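Amidohydrolase (Xanthomonas campestris pv. campestris, PDB 4DZH) probably deaminates 5'-methylthioadenosine or a related adenosine compound, as a zinc-binding member of the ATZ/TRZ family of amidohydrolases. Local coordinates at residues 125-139 and 149-162. Residues are numbered along the deposited sequence; the frame is centred on the assembly and turned at random.
Sequences IAEMLRGGTTCVNEN and VYKQHGFRALVGAV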
# COMPACT_ATOMS: atom_id res chain seq x y z
N ILE A 125 17.32 7.84 -4.87
CA ILE A 125 18.22 7.10 -3.99
C ILE A 125 17.85 7.36 -2.52
O ILE A 125 17.73 6.42 -1.72
CB ILE A 125 19.68 7.49 -4.27
CG1 ILE A 125 20.14 6.94 -5.62
CG2 ILE A 125 20.57 7.04 -3.09
CD1 ILE A 125 21.48 7.52 -6.07
N ALA A 126 17.55 8.61 -2.16
CA ALA A 126 17.09 8.90 -0.80
C ALA A 126 15.78 8.14 -0.47
O ALA A 126 15.64 7.55 0.61
CB ALA A 126 16.93 10.42 -0.62
N GLU A 127 14.81 8.20 -1.39
CA GLU A 127 13.54 7.53 -1.15
C GLU A 127 13.70 6.02 -1.04
O GLU A 127 13.07 5.36 -0.18
CB GLU A 127 12.52 7.88 -2.25
CG GLU A 127 11.18 7.17 -2.00
CD GLU A 127 10.08 7.57 -2.94
OE1 GLU A 127 10.26 8.49 -3.75
OE2 GLU A 127 9.02 6.91 -2.85
N MET A 128 14.60 5.47 -1.87
CA MET A 128 14.81 4.02 -1.89
C MET A 128 15.47 3.58 -0.60
O MET A 128 14.99 2.67 0.04
CB MET A 128 15.61 3.58 -3.10
CG MET A 128 14.79 3.72 -4.37
SD MET A 128 15.65 3.02 -5.81
CE MET A 128 17.09 4.13 -5.91
N LEU A 129 16.51 4.30 -0.18
CA LEU A 129 17.21 3.92 1.06
C LEU A 129 16.29 3.99 2.28
O LEU A 129 16.27 3.10 3.12
CB LEU A 129 18.45 4.79 1.32
CG LEU A 129 19.56 4.58 0.29
CD1 LEU A 129 20.64 5.66 0.39
CD2 LEU A 129 20.16 3.17 0.47
N ARG A 130 15.47 5.04 2.32
CA ARG A 130 14.58 5.26 3.47
C ARG A 130 13.52 4.14 3.57
O ARG A 130 12.94 3.87 4.64
CB ARG A 130 13.95 6.65 3.40
CG ARG A 130 14.93 7.77 3.89
CD ARG A 130 14.57 9.13 3.36
NE ARG A 130 13.22 9.56 3.74
CZ ARG A 130 12.93 10.33 4.79
NH1 ARG A 130 13.88 10.74 5.64
NH2 ARG A 130 11.66 10.69 4.99
N GLY A 131 13.31 3.45 2.44
CA GLY A 131 12.36 2.37 2.36
C GLY A 131 12.96 1.00 2.21
O GLY A 131 12.26 0.06 1.82
N GLY A 132 14.26 0.90 2.45
CA GLY A 132 14.91 -0.42 2.46
C GLY A 132 15.17 -1.04 1.09
O GLY A 132 15.45 -2.26 1.03
N THR A 133 15.17 -0.24 0.03
CA THR A 133 15.59 -0.73 -1.29
C THR A 133 17.06 -0.40 -1.47
O THR A 133 17.50 0.77 -1.23
CB THR A 133 14.78 -0.07 -2.40
OG1 THR A 133 13.43 -0.53 -2.33
CG2 THR A 133 15.34 -0.43 -3.83
N THR A 134 17.86 -1.39 -1.92
CA THR A 134 19.32 -1.24 -1.99
C THR A 134 19.91 -1.47 -3.40
O THR A 134 21.14 -1.28 -3.62
CB THR A 134 20.04 -2.24 -1.05
OG1 THR A 134 19.55 -3.58 -1.29
CG2 THR A 134 19.76 -1.89 0.40
N CYS A 135 19.05 -1.83 -4.34
CA CYS A 135 19.48 -2.12 -5.71
C CYS A 135 18.34 -1.81 -6.68
O CYS A 135 17.17 -2.05 -6.35
CB CYS A 135 19.81 -3.62 -5.78
SG CYS A 135 20.61 -4.17 -7.34
N VAL A 136 18.69 -1.32 -7.88
CA VAL A 136 17.69 -1.04 -8.90
C VAL A 136 18.11 -1.61 -10.22
O VAL A 136 19.31 -1.87 -10.44
CB VAL A 136 17.47 0.47 -9.14
CG1 VAL A 136 16.77 1.05 -7.98
CG2 VAL A 136 18.80 1.21 -9.42
N ASN A 137 17.09 -1.80 -11.06
CA ASN A 137 17.27 -2.12 -12.48
C ASN A 137 16.76 -0.89 -13.19
O ASN A 137 15.54 -0.77 -13.46
CB ASN A 137 16.41 -3.31 -12.84
CG ASN A 137 16.66 -3.81 -14.25
OD1 ASN A 137 17.71 -3.55 -14.86
ND2 ASN A 137 15.74 -4.60 -14.74
N GLU A 138 17.69 0.03 -13.50
CA GLU A 138 17.37 1.36 -13.99
C GLU A 138 17.19 1.39 -15.51
O GLU A 138 17.90 0.72 -16.27
CB GLU A 138 18.54 2.31 -13.64
CG GLU A 138 18.22 3.78 -13.91
CD GLU A 138 16.99 4.30 -13.14
OE1 GLU A 138 16.80 4.05 -11.90
OE2 GLU A 138 16.23 5.02 -13.78
N ASN A 139 16.22 2.21 -15.97
CA ASN A 139 15.93 2.25 -17.40
C ASN A 139 15.63 3.71 -17.77
O ASN A 139 14.49 4.15 -17.67
CB ASN A 139 14.72 1.33 -17.62
CG ASN A 139 14.35 1.14 -19.07
OD1 ASN A 139 14.66 1.95 -19.91
ND2 ASN A 139 13.62 0.05 -19.36
N VAL A 149 26.05 8.69 -10.64
CA VAL A 149 25.29 9.07 -9.45
C VAL A 149 25.10 7.91 -8.49
O VAL A 149 25.39 8.04 -7.32
CB VAL A 149 23.93 9.69 -9.79
CG1 VAL A 149 23.10 9.88 -8.53
CG2 VAL A 149 24.14 11.00 -10.50
N TYR A 150 24.68 6.75 -9.00
CA TYR A 150 24.58 5.57 -8.15
C TYR A 150 25.94 5.22 -7.49
O TYR A 150 25.98 4.95 -6.29
CB TYR A 150 24.03 4.38 -8.93
CG TYR A 150 22.53 4.49 -9.22
CD1 TYR A 150 21.59 4.66 -8.22
CD2 TYR A 150 22.07 4.38 -10.53
CE1 TYR A 150 20.23 4.73 -8.50
CE2 TYR A 150 20.71 4.45 -10.79
CZ TYR A 150 19.81 4.63 -9.79
OH TYR A 150 18.44 4.71 -10.01
N LYS A 151 27.01 5.23 -8.29
CA LYS A 151 28.35 4.86 -7.82
C LYS A 151 28.75 5.84 -6.73
O LYS A 151 29.20 5.42 -5.66
CB LYS A 151 29.35 4.91 -8.96
CG LYS A 151 30.77 4.52 -8.52
CD LYS A 151 30.79 3.10 -7.95
CE LYS A 151 32.23 2.66 -7.55
NZ LYS A 151 32.39 1.19 -7.51
N GLN A 152 28.55 7.13 -6.95
CA GLN A 152 28.95 8.15 -5.94
C GLN A 152 28.24 7.92 -4.59
O GLN A 152 28.80 8.15 -3.50
CB GLN A 152 28.65 9.55 -6.51
CG GLN A 152 28.88 10.73 -5.56
CD GLN A 152 28.01 11.95 -5.92
OE1 GLN A 152 27.60 12.11 -7.08
NE2 GLN A 152 27.71 12.79 -4.91
N HIS A 153 26.99 7.45 -4.63
CA HIS A 153 26.24 7.24 -3.42
C HIS A 153 26.41 5.85 -2.84
O HIS A 153 25.74 5.48 -1.84
CB HIS A 153 24.73 7.50 -3.65
CG HIS A 153 24.40 8.95 -3.79
ND1 HIS A 153 24.52 9.64 -4.97
CD2 HIS A 153 24.04 9.87 -2.85
CE1 HIS A 153 24.21 10.91 -4.77
NE2 HIS A 153 23.92 11.07 -3.49
N GLY A 154 27.24 5.04 -3.48
CA GLY A 154 27.38 3.67 -3.06
C GLY A 154 26.15 2.78 -3.19
O GLY A 154 25.94 1.91 -2.37
N PHE A 155 25.36 2.99 -4.24
CA PHE A 155 24.07 2.34 -4.37
C PHE A 155 24.15 1.37 -5.54
O PHE A 155 24.72 1.72 -6.57
CB PHE A 155 22.98 3.41 -4.59
CG PHE A 155 21.57 2.87 -4.50
CD1 PHE A 155 20.97 2.20 -5.58
CD2 PHE A 155 20.85 3.02 -3.33
CE1 PHE A 155 19.68 1.68 -5.46
CE2 PHE A 155 19.55 2.48 -3.20
CZ PHE A 155 18.96 1.83 -4.27
N ARG A 156 23.65 0.14 -5.36
CA ARG A 156 23.84 -0.89 -6.38
C ARG A 156 22.85 -0.75 -7.54
O ARG A 156 21.66 -0.48 -7.34
CB ARG A 156 23.70 -2.28 -5.75
CG ARG A 156 24.31 -3.41 -6.60
CD ARG A 156 24.23 -4.73 -5.84
NE ARG A 156 24.91 -4.63 -4.56
CZ ARG A 156 26.23 -4.71 -4.41
NH1 ARG A 156 27.04 -4.84 -5.47
NH2 ARG A 156 26.76 -4.62 -3.19
N ALA A 157 23.33 -0.96 -8.76
CA ALA A 157 22.42 -0.81 -9.89
C ALA A 157 22.86 -1.59 -11.10
O ALA A 157 24.04 -1.64 -11.45
CB ALA A 157 22.34 0.66 -10.29
N LEU A 158 21.85 -2.12 -11.78
CA LEU A 158 22.02 -2.57 -13.18
C LEU A 158 21.46 -1.42 -14.00
O LEU A 158 20.26 -1.08 -13.86
CB LEU A 158 21.22 -3.86 -13.43
CG LEU A 158 21.29 -4.37 -14.89
CD1 LEU A 158 22.72 -4.69 -15.33
CD2 LEU A 158 20.41 -5.60 -15.10
N VAL A 159 22.32 -0.76 -14.78
CA VAL A 159 21.94 0.49 -15.45
C VAL A 159 21.75 0.22 -16.92
O VAL A 159 22.65 -0.31 -17.59
CB VAL A 159 23.02 1.58 -15.25
CG1 VAL A 159 22.66 2.83 -16.05
CG2 VAL A 159 23.14 1.92 -13.78
N GLY A 160 20.57 0.55 -17.42
CA GLY A 160 20.29 0.26 -18.82
C GLY A 160 20.62 1.38 -19.79
O GLY A 160 20.34 2.56 -19.52
N ALA A 161 21.15 1.00 -20.95
CA ALA A 161 21.41 1.92 -22.03
C ALA A 161 20.20 1.85 -22.96
O ALA A 161 19.93 0.82 -23.60
CB ALA A 161 22.71 1.49 -22.79
N VAL A 162 19.42 2.93 -22.98
CA VAL A 162 18.21 2.96 -23.82
C VAL A 162 18.51 2.81 -25.31
O VAL A 162 19.42 3.48 -25.85
CB VAL A 162 17.42 4.30 -23.61
CG1 VAL A 162 16.22 4.38 -24.55
CG2 VAL A 162 16.97 4.48 -22.17
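V136 pairs with A157 and E138 with V159 where two neighbouring strands of a TIM barrel lie side by side in a beta-alpha-beta unit: strand 133-139, helix 143-152 and strand 156-163. The axes of strand segments 133-139 and 156-162 approach to 4.7 Å and are nearly parallel, at 4°. V136 and E138 offer both N and O to the partner strand; L158 N meets V136 O at 2.9 Å, and L158 O takes the N-H of E138 at 2.8 Å. The ladder starts weakly, at R156 N and T134 O.

Where helices back the barrel, F155 is inserted between helix 114-130 and strand 133-139. With CG anti to the backbone N (chi1 -170°), it presents one ring face to T134, whose O sits over the ring centre, while L129 CD2 and V136 CG1 come to the edge. M128 adds a Met-aromatic contact: its chain bends at chi3, CE reaching F155 CZ at 3.4 Å and SD lying obliquely to the ring. I125 CD1 fills the angle between Y150 CD1 (3.6 Å) and V149 CG1.

Y150 OH donates to E138 OE1 at 2.6 Å, arriving from above the carboxylate plane, with the acceptor at the ring edge. T80 OG1 also bonds to OE1, and N82 N to OE2, so three bonds hold the buried carboxylate. Beyond E138, N139 O bonds H81 ND1; H81 is a ligand of the bound zinc ion, so N139 stands in the second shell of that metal site.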